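Side-chain contacts in type II restriction enzyme BsoBI (Geobacillus stearothermophilus, PDB 1DC1), which recognises the double-stranded DNA sequence 5'-CYCGRG-3' as a homodimer and cleaves it after the first C, leaving 5'-phosphate ends: residues Q140-T143 with R144-S148; S148-I152 with A153-Y157; W189-G193 with K194-L198; G314-C317 with R318-N322. One frame throughout, in Å; residues are numbered along the deposited sequence.

Contacts 1 and 2 follow one another on helix 110-152 and share Ser148, their centres about 11 Å apart; contact 1 lies within the helix, contact 2 at its C-terminal end. Contact 4 is on helix 310-321, its centre about 11 Å from those of contacts 1 and 2, with SG of Cys317 set against CB of Ala145 at 3.6 Å. Contact 3 is the hairpin beside both helix ends: Leu150 packs on Trp189, whose NE1 lies 3.0 Å from O of Ile321 in a probable hydrogen bond. None reaches the DNA. The side chain of Leu142 in contact 1 comes within about 8 Å of that of Asp212, a predicted ligand of the catalytic magnesium.

Contact 1: residues Q140-T143 with R144-S148; sequences QKLT and RAIIS
Residues 140-148 form uninterrupted alpha helix, in which the amide N of Ile147 binds O of Thr143 at 2.8 Å, almost straight at 176°, and three like bonds run from Arg144, Ala145 and Ile146 back to Gln140, Lys141 and Leu142. One turn apart, the methyl CG2 of Thr143 meets CG2 of Ile147 at 4.1 Å. The threonine methyl stands anti to its own backbone N, with OG1 beside that N, where it shares a hydrogen bond with OH of Tyr200. On another side of the helix, CG of Leu142 and CG1 of Ile146 pack at 4.3 Å, and both side chains continue onto Cys317 of helix 310-321. Arg144 bends at chi2 (74°) and chi3 (-105°), folding its guanidinium along the helix: CD1 of Ile147 lies over one face, 3.4 Å above the plane and toward the rim, while OG of Ser148 sits at the edge, accepting a weak bond from NH2 at 3.4 Å. Salt bridges to Glu181 and Asp177 hold NH1 and NH2. These two carboxylates would offset the positive charge of the arginine, while CD1 of Ile147 and OG of Ser148 limit how its guanidinium can turn.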
loop_
_atom_site.group_PDB
_atom_site.type_symbol
_atom_site.label_atom_id
_atom_site.label_comp_id
_atom_site.label_asym_id
_atom_site.label_seq_id
_atom_site.Cartn_x
_atom_site.Cartn_y
_atom_site.Cartn_z
ATOM N N GLN D 140 -17.056 -6.431 8.399
ATOM C CA GLN D 140 -18.396 -6.301 8.965
ATOM C C GLN D 140 -19.519 -6.543 7.952
ATOM O O GLN D 140 -20.573 -7.120 8.300
ATOM C CB GLN D 140 -18.576 -4.935 9.611
ATOM C CG GLN D 140 -17.708 -4.798 10.859
ATOM C CD GLN D 140 -17.697 -3.379 11.366
ATOM O OE1 GLN D 140 -18.572 -2.587 11.030
ATOM N NE2 GLN D 140 -16.715 -3.050 12.184
ATOM N N LYS D 141 -19.289 -6.111 6.711
ATOM C CA LYS D 141 -20.257 -6.280 5.641
ATOM C C LYS D 141 -20.445 -7.762 5.322
ATOM O O LYS D 141 -21.581 -8.210 5.147
ATOM C CB LYS D 141 -19.772 -5.557 4.399
ATOM C CG LYS D 141 -20.731 -5.734 3.254
ATOM C CD LYS D 141 -20.452 -4.696 2.223
ATOM C CE LYS D 141 -21.388 -4.866 1.053
ATOM N NZ LYS D 141 -21.118 -3.816 0.050
ATOM N N LEU D 142 -19.334 -8.511 5.255
ATOM C CA LEU D 142 -19.434 -9.920 4.967
ATOM C C LEU D 142 -20.141 -10.645 6.122
ATOM O O LEU D 142 -20.967 -11.520 5.898
ATOM C CB LEU D 142 -18.060 -10.536 4.755
ATOM C CG LEU D 142 -18.168 -12.006 4.310
ATOM C CD1 LEU D 142 -18.736 -12.032 2.900
ATOM C CD2 LEU D 142 -16.813 -12.723 4.356
ATOM N N THR D 143 -19.818 -10.288 7.364
ATOM C CA THR D 143 -20.456 -10.923 8.518
ATOM C C THR D 143 -21.975 -10.644 8.508
ATOM O O THR D 143 -22.784 -11.533 8.799
ATOM C CB THR D 143 -19.869 -10.415 9.860
ATOM O OG1 THR D 143 -18.524 -10.856 9.983
ATOM C CG2 THR D 143 -20.625 -10.988 11.028
ATOM N N ARG D 144 -22.357 -9.410 8.181
ATOM C CA ARG D 144 -23.779 -9.057 8.137
ATOM C C ARG D 144 -24.461 -9.950 7.112
ATOM O O ARG D 144 -25.572 -10.430 7.359
ATOM C CB ARG D 144 -23.962 -7.582 7.756
ATOM C CG ARG D 144 -25.392 -7.120 7.655
ATOM C CD ARG D 144 -25.957 -6.992 9.067
ATOM N NE ARG D 144 -26.866 -8.099 9.390
ATOM C CZ ARG D 144 -27.356 -8.378 10.600
ATOM N NH1 ARG D 144 -27.045 -7.646 11.668
ATOM N NH2 ARG D 144 -28.218 -9.377 10.712
ATOM N N ALA D 145 -23.817 -10.171 5.960
ATOM C CA ALA D 145 -24.390 -11.042 4.917
ATOM C C ALA D 145 -24.522 -12.520 5.406
ATOM O O ALA D 145 -25.507 -13.194 5.127
ATOM C CB ALA D 145 -23.542 -10.962 3.652
ATOM N N ILE D 146 -23.531 -12.988 6.159
ATOM C CA ILE D 146 -23.499 -14.329 6.715
ATOM C C ILE D 146 -24.602 -14.496 7.766
ATOM O O ILE D 146 -25.383 -15.434 7.671
ATOM C CB ILE D 146 -22.112 -14.619 7.386
ATOM C CG1 ILE D 146 -20.988 -14.641 6.302
ATOM C CG2 ILE D 146 -22.214 -15.927 8.285
ATOM C CD1 ILE D 146 -20.531 -15.998 5.914
ATOM N N ILE D 147 -24.667 -13.617 8.765
ATOM C CA ILE D 147 -25.722 -13.742 9.785
ATOM C C ILE D 147 -27.129 -13.531 9.217
ATOM O O ILE D 147 -28.058 -14.206 9.627
ATOM C CB ILE D 147 -25.426 -12.873 11.080
ATOM C CG1 ILE D 147 -25.484 -11.374 10.837
ATOM C CG2 ILE D 147 -24.026 -13.273 11.612
ATOM C CD1 ILE D 147 -25.051 -10.610 12.069
ATOM N N SER D 148 -27.294 -12.646 8.237
ATOM C CA SER D 148 -28.615 -12.510 7.630
ATOM C C SER D 148 -28.990 -13.787 6.892
ATOM O O SER D 148 -30.141 -14.216 6.959
ATOM C CB SER D 148 -28.665 -11.332 6.684
ATOM O OG SER D 148 -28.899 -10.203 7.488
#

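Contact 2: residues S148-I152 with A153-Y157; sequences SALDI and ANIPY
Backbone hydrogen bonds join the last turn of helix 110-152 to the chain leaving it. O of Leu150 accepts a bond from N of Ile155 at 2.8 Å, and O of Asp151 one from N of Asn154 at 2.9 Å. With Asn154 at positive phi (59°), this is a Schellman motif, which ends the helix. N of Ala153 still reaches back to O of Ala149, with a weak second bond to O of Leu150.

Apolar packing gathers round Leu150, whose two methyls part company. CD2 meets CG2 of Ile155 at 3.7 Å, the two side chains crossing near a right angle; CD1 lies 3.7 Å from CB of Tyr157, obliquely to the ring.

Polar contacts involve Asp151. Its OD1 comes to the ring edge of Tyr157, in plane, 3.5 Å from CE2, with the carboxylate and ring planes 25° apart. The same oxygen accepts a bond from a water at 2.8 Å, and that water also donates to O of Ile155, tying the helix's last turn to the outgoing loop. OH of Tyr157 is hydrogen-bonded to Asp177.

The turn thus lies between helix 310-321, where Ile321 touches Ala149 and Leu150, and strand 184-191, where Leu150 and Tyr157 rest on Ile187 and Ile155 on Ile191.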
loop_
_atom_site.group_PDB
_atom_site.type_symbol
_atom_site.label_atom_id
_atom_site.label_comp_id
_atom_site.label_asym_id
_atom_site.label_seq_id
_atom_site.Cartn_x
_atom_site.Cartn_y
_atom_site.Cartn_z
ATOM N N SER D 148 -27.294 -12.646 8.237
ATOM C CA SER D 148 -28.615 -12.510 7.630
ATOM C C SER D 148 -28.990 -13.787 6.892
ATOM O O SER D 148 -30.141 -14.216 6.959
ATOM C CB SER D 148 -28.665 -11.332 6.684
ATOM O OG SER D 148 -28.899 -10.203 7.488
ATOM N N ALA D 149 -28.042 -14.397 6.192
ATOM C CA ALA D 149 -28.318 -15.654 5.518
ATOM C C ALA D 149 -28.768 -16.734 6.538
ATOM O O ALA D 149 -29.681 -17.509 6.254
ATOM C CB ALA D 149 -27.088 -16.140 4.770
ATOM N N LEU D 150 -28.133 -16.793 7.714
ATOM C CA LEU D 150 -28.495 -17.779 8.765
ATOM C C LEU D 150 -29.882 -17.422 9.292
ATOM O O LEU D 150 -30.735 -18.313 9.449
ATOM C CB LEU D 150 -27.493 -17.794 9.961
ATOM C CG LEU D 150 -26.082 -18.334 9.625
ATOM C CD1 LEU D 150 -25.042 -18.003 10.661
ATOM C CD2 LEU D 150 -26.203 -19.809 9.496
ATOM N N ASP D 151 -30.097 -16.130 9.556
ATOM C CA ASP D 151 -31.381 -15.655 10.074
ATOM C C ASP D 151 -32.502 -15.972 9.099
ATOM O O ASP D 151 -33.531 -16.515 9.495
ATOM C CB ASP D 151 -31.355 -14.149 10.316
ATOM C CG ASP D 151 -30.416 -13.745 11.455
ATOM O OD1 ASP D 151 -29.976 -14.639 12.212
ATOM O OD2 ASP D 151 -30.116 -12.534 11.583
ATOM N N ILE D 152 -32.316 -15.635 7.827
ATOM C CA ILE D 152 -33.356 -15.886 6.814
ATOM C C ILE D 152 -33.667 -17.392 6.679
ATOM O O ILE D 152 -34.811 -17.785 6.364
ATOM C CB ILE D 152 -32.977 -15.249 5.423
ATOM C CG1 ILE D 152 -32.827 -13.717 5.567
ATOM C CG2 ILE D 152 -34.108 -15.485 4.387
ATOM C CD1 ILE D 152 -31.868 -13.075 4.586
ATOM N N ALA D 153 -32.675 -18.227 6.985
ATOM C CA ALA D 153 -32.834 -19.675 6.906
ATOM C C ALA D 153 -33.275 -20.271 8.233
ATOM O O ALA D 153 -33.384 -21.495 8.366
ATOM C CB ALA D 153 -31.500 -20.317 6.446
ATOM N N ASN D 154 -33.510 -19.416 9.218
ATOM C CA ASN D 154 -33.941 -19.873 10.539
ATOM C C ASN D 154 -32.899 -20.822 11.157
ATOM O O ASN D 154 -33.251 -21.852 11.728
ATOM C CB ASN D 154 -35.329 -20.574 10.478
ATOM C CG ASN D 154 -35.882 -20.851 11.869
ATOM O OD1 ASN D 154 -35.627 -20.076 12.799
ATOM N ND2 ASN D 154 -36.594 -21.949 12.040
ATOM N N ILE D 155 -31.619 -20.465 11.064
ATOM C CA ILE D 155 -30.526 -21.277 11.612
ATOM C C ILE D 155 -29.856 -20.497 12.741
ATOM O O ILE D 155 -29.270 -19.439 12.525
ATOM C CB ILE D 155 -29.462 -21.599 10.514
ATOM C CG1 ILE D 155 -30.102 -22.415 9.391
ATOM C CG2 ILE D 155 -28.257 -22.372 11.094
ATOM C CD1 ILE D 155 -29.193 -22.604 8.194
ATOM N N PRO D 156 -29.954 -20.991 13.973
ATOM C CA PRO D 156 -29.288 -20.216 15.015
ATOM C C PRO D 156 -27.749 -20.287 14.882
ATOM O O PRO D 156 -27.187 -21.138 14.193
ATOM C CB PRO D 156 -29.772 -20.856 16.315
ATOM C CG PRO D 156 -30.263 -22.192 15.961
ATOM C CD PRO D 156 -30.632 -22.190 14.495
ATOM N N TYR D 157 -27.073 -19.380 15.562
ATOM C CA TYR D 157 -25.629 -19.369 15.534
ATOM C C TYR D 157 -25.098 -18.818 16.868
ATOM O O TYR D 157 -25.871 -18.328 17.696
ATOM C CB TYR D 157 -25.139 -18.535 14.324
ATOM C CG TYR D 157 -25.488 -17.060 14.389
ATOM C CD1 TYR D 157 -24.669 -16.160 15.125
ATOM C CD2 TYR D 157 -26.620 -16.558 13.731
ATOM C CE1 TYR D 157 -24.950 -14.794 15.213
ATOM C CE2 TYR D 157 -26.930 -15.196 13.804
ATOM C CZ TYR D 157 -26.074 -14.305 14.559
ATOM O OH TYR D 157 -26.341 -12.936 14.657
HETATM O O HOH W 1 -30.523 -17.144 13.263
#

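Contact 3: residues W189-G193 with K194-L198; sequences WTING and KHRTL
Arg196 lays its CB over one face of the Trp189 indole, 3.7 Å from the centroid of the five-membered ring and 24° off its normal, a CH-pi contact that forms the tight part of this hairpin. Trp189 takes chi1 62°, placing CG between its backbone N and carbonyl carbon, and the indole is thereby turned toward the partner strand; further out, CZ3 rests 4.0 Å from CB of Leu198. The guanidinium of Arg196 stands steeply to the indole, the planes 76° apart. CB of Lys194 lies over one face of that guanidinium, NH1 bonds O of His195 at 3.1 Å, and NE pairs with the terminal carboxylate of Ile323.

Strands 184-191 and 194-199 make a beta hairpin with a two-residue loop, Asn192-Gly193, in a type I' turn from Ile191 to Lys194. Trp189 with Arg196 and Ile191 with Lys194 are hydrogen-bonded pairs, Thr190 with His195 the non-hydrogen-bonded pair between them; N of Arg196 binds O of Trp189 at 2.7 Å.

The face of Thr190 and His195, and the turn, are the solvent side. Thr190 and His195 lie side by side there, OG1 2.9 Å from ND1, and the threonine is exposed. Asn192 and Gly193 are exposed too. Lys194, bent at chi2 and chi4, curls back over the turn, bringing CE within 3.3 Å of O of Asn192.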
loop_
_atom_site.group_PDB
_atom_site.type_symbol
_atom_site.label_atom_id
_atom_site.label_comp_id
_atom_site.label_asym_id
_atom_site.label_seq_id
_atom_site.Cartn_x
_atom_site.Cartn_y
_atom_site.Cartn_z
ATOM N N TRP D 189 -22.155 -22.147 13.453
ATOM C CA TRP D 189 -23.488 -22.737 13.263
ATOM C C TRP D 189 -23.406 -24.255 12.984
ATOM O O TRP D 189 -22.319 -24.869 12.925
ATOM C CB TRP D 189 -24.223 -22.093 12.076
ATOM C CG TRP D 189 -23.506 -22.313 10.748
ATOM C CD1 TRP D 189 -23.752 -23.299 9.798
ATOM C CD2 TRP D 189 -22.412 -21.504 10.221
ATOM N NE1 TRP D 189 -22.881 -23.129 8.724
ATOM C CE2 TRP D 189 -22.056 -22.051 8.954
ATOM C CE3 TRP D 189 -21.711 -20.376 10.703
ATOM C CZ2 TRP D 189 -21.010 -21.488 8.160
ATOM C CZ3 TRP D 189 -20.683 -19.815 9.915
ATOM C CH2 TRP D 189 -20.344 -20.364 8.672
ATOM N N THR D 190 -24.578 -24.859 12.826
ATOM C CA THR D 190 -24.695 -26.283 12.526
ATOM C C THR D 190 -25.696 -26.389 11.377
ATOM O O THR D 190 -26.790 -25.839 11.444
ATOM C CB THR D 190 -25.230 -27.095 13.707
ATOM O OG1 THR D 190 -24.331 -26.997 14.804
ATOM C CG2 THR D 190 -25.358 -28.553 13.322
ATOM N N ILE D 191 -25.293 -27.079 10.319
ATOM C CA ILE D 191 -26.138 -27.257 9.155
ATOM C C ILE D 191 -26.063 -28.750 8.782
ATOM O O ILE D 191 -24.986 -29.301 8.655
ATOM C CB ILE D 191 -25.639 -26.360 7.966
ATOM C CG1 ILE D 191 -26.379 -26.735 6.690
ATOM C CG2 ILE D 191 -24.142 -26.528 7.738
ATOM C CD1 ILE D 191 -27.553 -25.839 6.414
ATOM N N ASN D 192 -27.197 -29.418 8.636
ATOM C CA ASN D 192 -27.205 -30.850 8.290
ATOM C C ASN D 192 -26.407 -31.705 9.279
ATOM O O ASN D 192 -25.803 -32.702 8.880
ATOM C CB ASN D 192 -26.605 -31.084 6.889
ATOM C CG ASN D 192 -27.498 -30.557 5.767
ATOM O OD1 ASN D 192 -28.712 -30.756 5.780
ATOM N ND2 ASN D 192 -26.895 -29.877 4.793
ATOM N N GLY D 193 -26.379 -31.336 10.555
ATOM C CA GLY D 193 -25.614 -32.116 11.508
ATOM C C GLY D 193 -24.163 -31.692 11.650
ATOM O O GLY D 193 -23.535 -31.957 12.655
ATOM N N LYS D 194 -23.629 -31.028 10.641
ATOM C CA LYS D 194 -22.236 -30.588 10.635
ATOM C C LYS D 194 -22.069 -29.226 11.314
ATOM O O LYS D 194 -22.859 -28.291 11.090
ATOM C CB LYS D 194 -21.744 -30.552 9.191
ATOM C CG LYS D 194 -22.326 -31.684 8.292
ATOM C CD LYS D 194 -21.844 -33.063 8.756
ATOM C CE LYS D 194 -22.831 -34.187 8.453
ATOM N NZ LYS D 194 -22.439 -34.836 7.203
ATOM N N HIS D 195 -21.050 -29.149 12.166
ATOM C CA HIS D 195 -20.714 -27.923 12.905
ATOM C C HIS D 195 -19.714 -27.115 12.103
ATOM O O HIS D 195 -18.724 -27.648 11.616
ATOM C CB HIS D 195 -20.096 -28.242 14.257
ATOM C CG HIS D 195 -20.979 -29.068 15.114
ATOM N ND1 HIS D 195 -22.037 -28.532 15.812
ATOM C CD2 HIS D 195 -21.044 -30.411 15.287
ATOM C CE1 HIS D 195 -22.719 -29.511 16.378
ATOM N NE2 HIS D 195 -22.138 -30.661 16.074
ATOM N N ARG D 196 -19.952 -25.822 12.002
ATOM C CA ARG D 196 -19.100 -24.968 11.213
ATOM C C ARG D 196 -18.725 -23.736 12.006
ATOM O O ARG D 196 -19.592 -23.128 12.615
ATOM C CB ARG D 196 -19.843 -24.559 9.915
ATOM C CG ARG D 196 -20.417 -25.731 9.104
ATOM C CD ARG D 196 -19.284 -26.427 8.393
ATOM N NE ARG D 196 -19.604 -27.538 7.485
ATOM C CZ ARG D 196 -19.225 -28.796 7.716
ATOM N NH1 ARG D 196 -18.546 -29.071 8.816
ATOM N NH2 ARG D 196 -19.409 -29.746 6.810
ATOM N N THR D 197 -17.438 -23.367 11.995
ATOM C CA THR D 197 -16.964 -22.173 12.703
ATOM C C THR D 197 -16.121 -21.264 11.767
ATOM O O THR D 197 -15.042 -21.650 11.241
ATOM C CB THR D 197 -16.138 -22.581 13.967
ATOM O OG1 THR D 197 -16.941 -23.419 14.804
ATOM C CG2 THR D 197 -15.688 -21.352 14.782
ATOM N N LEU D 198 -16.643 -20.062 11.547
ATOM C CA LEU D 198 -15.961 -19.073 10.729
ATOM C C LEU D 198 -15.196 -18.101 11.653
ATOM O O LEU D 198 -15.722 -17.599 12.662
ATOM C CB LEU D 198 -16.972 -18.301 9.870
ATOM C CG LEU D 198 -16.403 -17.108 9.075
ATOM C CD1 LEU D 198 -16.146 -17.562 7.677
ATOM C CD2 LEU D 198 -17.401 -15.942 9.076
#

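Contact 4: residues G314-C317 with R318-N322; sequences GSLC and RWIIN
O of Leu316 receives the shortest hydrogen bond of this helical turn, from N of Ile320 at 2.8 Å, and has side-chain atoms of both Trp319 and Ile320 close about it. The residues belong to helix 310-321, the last helix of an enzyme in the PDDEXK nuclease clan, lying against the central mixed sheet. Three further backbone bonds of the same i to i+4 pattern link Arg318, Trp319 and Ile321 to Gly314, Ser315 and Cys317.

Trp319 holds its indole with CG anti to the backbone N (chi1 168°), which brings the benzo edge back along the helix: CE3 approaches O of Leu316 at 3.5 Å, with the oxygen near the ring plane. In the conformer given, one of two for this leucine, CG of Leu316 lies 4.4 Å from CE3 of Trp319. In that same conformer Leu316 crosses Ile320 obliquely, CD2 to CD1 at 3.6 Å. These three side chains form the sheet-facing surface of the turn, resting on Ile278 and Ile280 of strand 276-281 and on Asn303 and Ala305 of strand 303-306. Cys317 instead turns to helix 110-152.

Near the C-terminal end of the helix, ND2 of Asn322 donates to O of Arg318 at 2.9 Å from above the carbonyl plane, while the backbone N of Asn322 makes weak bonds to the same oxygen and to O of Trp319. CD1 of Ile321 reaches back one turn to O of Cys317, a tight 3.1 Å, its methyl folded against the carbonyl that its own N already binds.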
loop_
_atom_site.group_PDB
_atom_site.type_symbol
_atom_site.label_atom_id
_atom_site.label_comp_id
_atom_site.label_asym_id
_atom_site.label_seq_id
_atom_site.Cartn_x
_atom_site.Cartn_y
_atom_site.Cartn_z
ATOM N N GLY D 314 -24.501 -12.490 -1.447
ATOM C CA GLY D 314 -25.529 -13.357 -0.881
ATOM C C GLY D 314 -25.406 -14.805 -1.307
ATOM O O GLY D 314 -25.496 -15.715 -0.489
ATOM N N SER D 315 -25.200 -15.009 -2.606
ATOM C CA SER D 315 -25.047 -16.335 -3.171
ATOM C C SER D 315 -23.816 -16.993 -2.541
ATOM O O SER D 315 -23.871 -18.143 -2.145
ATOM C CB SER D 315 -24.896 -16.181 -4.710
ATOM O OG SER D 315 -24.421 -17.360 -5.331
ATOM N N LEU D 316 -22.712 -16.252 -2.422
ATOM C CA LEU D 316 -21.488 -16.836 -1.873
ATOM C C LEU D 316 -21.689 -17.226 -0.406
ATOM O O LEU D 316 -21.236 -18.284 0.020
ATOM C CB LEU D 316 -20.335 -15.829 -2.033
ATOM C CG LEU D 316 -18.960 -16.358 -1.618
ATOM C CD1 LEU D 316 -17.938 -16.083 -2.701
ATOM C CD2 LEU D 316 -18.549 -15.687 -0.328
ATOM N N CYS D 317 -22.371 -16.357 0.351
ATOM C CA CYS D 317 -22.646 -16.590 1.780
ATOM C C CYS D 317 -23.582 -17.783 2.018
ATOM O O CYS D 317 -23.391 -18.566 2.935
ATOM C CB CYS D 317 -23.243 -15.322 2.411
ATOM S SG CYS D 317 -21.969 -14.095 2.688
ATOM N N ARG D 318 -24.604 -17.922 1.190
ATOM C CA ARG D 318 -25.507 -19.057 1.320
ATOM C C ARG D 318 -24.706 -20.336 1.034
ATOM O O ARG D 318 -24.851 -21.339 1.726
ATOM C CB ARG D 318 -26.679 -18.842 0.368
ATOM C CG ARG D 318 -27.477 -20.059 0.056
ATOM C CD ARG D 318 -28.794 -19.679 -0.621
ATOM N NE ARG D 318 -29.828 -20.677 -0.324
ATOM C CZ ARG D 318 -30.544 -21.339 -1.234
ATOM N NH1 ARG D 318 -30.359 -21.125 -2.537
ATOM N NH2 ARG D 318 -31.464 -22.212 -0.827
ATOM N N TRP D 319 -23.828 -20.279 0.039
ATOM C CA TRP D 319 -22.988 -21.402 -0.278
ATOM C C TRP D 319 -22.046 -21.720 0.911
ATOM O O TRP D 319 -21.863 -22.900 1.262
ATOM C CB TRP D 319 -22.174 -21.070 -1.522
ATOM C CG TRP D 319 -21.049 -22.048 -1.774
ATOM C CD1 TRP D 319 -21.154 -23.321 -2.267
ATOM C CD2 TRP D 319 -19.659 -21.827 -1.538
ATOM N NE1 TRP D 319 -19.925 -23.903 -2.355
ATOM C CE2 TRP D 319 -18.981 -23.010 -1.918
ATOM C CE3 TRP D 319 -18.916 -20.743 -1.041
ATOM C CZ2 TRP D 319 -17.597 -23.141 -1.821
ATOM C CZ3 TRP D 319 -17.536 -20.875 -0.944
ATOM C CH2 TRP D 319 -16.892 -22.063 -1.331
ATOM N N ILE D 320 -21.448 -20.680 1.520
ATOM C CA ILE D 320 -20.521 -20.885 2.629
ATOM C C ILE D 320 -21.165 -21.600 3.801
ATOM O O ILE D 320 -20.576 -22.495 4.398
ATOM C CB ILE D 320 -19.937 -19.541 3.131
ATOM C CG1 ILE D 320 -18.650 -19.265 2.367
ATOM C CG2 ILE D 320 -19.604 -19.598 4.654
ATOM C CD1 ILE D 320 -18.143 -17.864 2.545
ATOM N N ILE D 321 -22.381 -21.184 4.115
ATOM C CA ILE D 321 -23.134 -21.732 5.222
ATOM C C ILE D 321 -23.471 -23.219 5.009
ATOM O O ILE D 321 -23.627 -23.987 5.971
ATOM C CB ILE D 321 -24.437 -20.864 5.441
ATOM C CG1 ILE D 321 -24.089 -19.583 6.205
ATOM C CG2 ILE D 321 -25.464 -21.621 6.211
ATOM C CD1 ILE D 321 -24.837 -18.458 5.694
ATOM N N ASN D 322 -23.556 -23.620 3.746
ATOM C CA ASN D 322 -23.899 -24.998 3.417
ATOM C C ASN D 322 -22.734 -25.898 3.106
ATOM O O ASN D 322 -22.953 -27.049 2.805
ATOM C CB ASN D 322 -24.897 -25.016 2.256
ATOM C CG ASN D 322 -26.309 -24.637 2.700
ATOM O OD1 ASN D 322 -26.986 -25.428 3.378
ATOM N ND2 ASN D 322 -26.757 -23.423 2.336
#